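Local coordinates for transcriptional regulator (PDB 2O0Y), which probably binds DNA through a helix-turn-helix domain and regulates transcription as a member of the IclR family, at the interface of chains A and B. Residues are numbered along the deposited sequence; one frame, centred on the assembly and turned at random. Chains: chain A/B, Transcriptional regulator.

The interface of chains A and B. Residues chain A 82, 85-86, 88-89; chain B 78, 82, 85.
A:Met82 and B:Trp85 make a CH-pi contact in this patch of the interface between two copies of the regulator, a mainly apolar contact in which chain A helix 80-93 packs against strand 75-78 and the 3-10 helix 80-85 of chain B. Both methionines are modelled as selenomethionine. The terminal methyl CE of A:Met82 sits over one face of the indole, 3.4 Å from the centroid of the six-membered ring, and the side chains cross at about a right angle. A:Met82 leaves its helix with CG anti to the backbone N (chi1 -179°), bends at chi2 (65°) and is extended at its end, which carries the methyl out to the ring.

Apolar contacts surround this pair. B:Met82 lies against the chain A helix, and its CB meets the CB of A:Ala89 at 3.4 Å, a tighter than usual carbon contact, where the short alanine side chain probably allows the close approach. Its chain curls at chi2 and at chi3 (-50°), turning CE back towards CB of A:Trp85, 3.9 Å away, and towards the methyl of A:Met82 at 4.0 Å. A:Val86 reaches B:Trp85 nearer the backbone, its CG2 3.7 Å from the indole-bearing CB. At the other end of the patch, the CD1 branch of B:Leu78 packs against A:Leu88 CD2.

The same positions, 82 and 85, are used differently in the two chains, in keeping with an interface that is not an exact two-fold. IclR-family regulators commonly dimerise, so this contact may help hold a dimer together, although the deposited assembly alone does not establish it. The CD1 methyl of B:Leu78 also lies 3.2 Å from the backbone carbonyl O of A:Trp85.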
loop_
_atom_site.group_PDB
_atom_site.type_symbol
_atom_site.label_atom_id
_atom_site.label_comp_id
_atom_site.label_asym_id
_atom_site.label_seq_id
_atom_site.Cartn_x
_atom_site.Cartn_y
_atom_site.Cartn_z
HETATM N N MSE A 82 4.964 -12.671 6.381
HETATM C CA MSE A 82 3.721 -12.291 5.691
HETATM C C MSE A 82 3.677 -10.776 5.444
HETATM O O MSE A 82 3.429 -10.309 4.361
HETATM C CB MSE A 82 2.541 -12.793 6.520
HETATM C CG MSE A 82 1.206 -12.519 5.943
HETATM SE SE MSE A 82 0.870 -13.461 4.244
HETATM C CE MSE A 82 -0.828 -12.542 4.061
ATOM N N TRP A 85 5.908 -9.723 2.570
ATOM C CA TRP A 85 5.336 -10.000 1.223
ATOM C C TRP A 85 4.278 -8.940 0.942
ATOM O O TRP A 85 4.076 -8.582 -0.199
ATOM C CB TRP A 85 4.642 -11.371 1.214
ATOM C CG TRP A 85 5.612 -12.557 1.527
ATOM C CD1 TRP A 85 6.905 -12.604 1.287
ATOM C CD2 TRP A 85 5.253 -13.789 2.120
ATOM N NE1 TRP A 85 7.449 -13.805 1.752
ATOM C CE2 TRP A 85 6.432 -14.552 2.257
ATOM C CE3 TRP A 85 4.052 -14.325 2.546
ATOM C CZ2 TRP A 85 6.447 -15.814 2.813
ATOM C CZ3 TRP A 85 4.064 -15.587 3.107
ATOM C CH2 TRP A 85 5.254 -16.330 3.190
ATOM N N VAL A 86 3.503 -8.564 1.967
ATOM C CA VAL A 86 2.409 -7.561 1.752
ATOM C C VAL A 86 3.022 -6.218 1.332
ATOM O O VAL A 86 2.564 -5.548 0.417
ATOM C CB VAL A 86 1.572 -7.398 3.046
ATOM C CG1 VAL A 86 0.602 -6.208 2.942
ATOM C CG2 VAL A 86 0.778 -8.738 3.292
ATOM N N LEU A 88 6.075 -5.774 -0.075
ATOM C CA LEU A 88 6.619 -5.936 -1.403
ATOM C C LEU A 88 5.520 -5.834 -2.475
ATOM O O LEU A 88 5.722 -5.209 -3.495
ATOM C CB LEU A 88 7.293 -7.291 -1.535
ATOM C CG LEU A 88 7.925 -7.562 -2.902
ATOM C CD1 LEU A 88 8.902 -6.424 -3.263
ATOM C CD2 LEU A 88 8.620 -8.940 -2.764
ATOM N N ALA A 89 4.381 -6.513 -2.262
ATOM C CA ALA A 89 3.286 -6.481 -3.241
ATOM C C ALA A 89 2.784 -5.014 -3.330
ATOM O O ALA A 89 2.413 -4.546 -4.392
ATOM C CB ALA A 89 2.153 -7.375 -2.750
ATOM N N LEU B 78 4.349 -10.874 -7.114
ATOM C CA LEU B 78 3.324 -11.137 -6.094
ATOM C C LEU B 78 2.084 -10.514 -6.703
ATOM O O LEU B 78 2.180 -9.468 -7.368
ATOM C CB LEU B 78 3.690 -10.434 -4.770
ATOM C CG LEU B 78 4.924 -11.010 -4.025
ATOM C CD1 LEU B 78 5.024 -10.379 -2.625
ATOM C CD2 LEU B 78 4.741 -12.529 -3.830
HETATM N N MSE B 82 -2.316 -10.075 -2.451
HETATM C CA MSE B 82 -1.514 -9.727 -1.282
HETATM C C MSE B 82 -1.856 -8.319 -0.782
HETATM O O MSE B 82 -1.550 -7.954 0.336
HETATM C CB MSE B 82 0.007 -9.826 -1.619
HETATM C CG MSE B 82 0.457 -11.132 -2.264
HETATM SE SE MSE B 82 0.029 -12.600 -0.987
HETATM C CE MSE B 82 0.843 -11.751 0.483
ATOM N N TRP B 85 -4.067 -7.192 2.470
ATOM C CA TRP B 85 -3.581 -7.003 3.869
ATOM C C TRP B 85 -2.843 -5.688 4.100
ATOM O O TRP B 85 -2.366 -5.425 5.204
ATOM C CB TRP B 85 -2.756 -8.232 4.378
ATOM C CG TRP B 85 -3.575 -9.512 4.389
ATOM C CD1 TRP B 85 -4.549 -9.847 5.302
ATOM C CD2 TRP B 85 -3.567 -10.563 3.406
ATOM N NE1 TRP B 85 -5.143 -11.055 4.937
ATOM C CE2 TRP B 85 -4.548 -11.508 3.787
ATOM C CE3 TRP B 85 -2.870 -10.765 2.205
ATOM C CZ2 TRP B 85 -4.784 -12.677 3.040
ATOM C CZ3 TRP B 85 -3.060 -11.925 1.489
ATOM C CH2 TRP B 85 -4.006 -12.887 1.914
#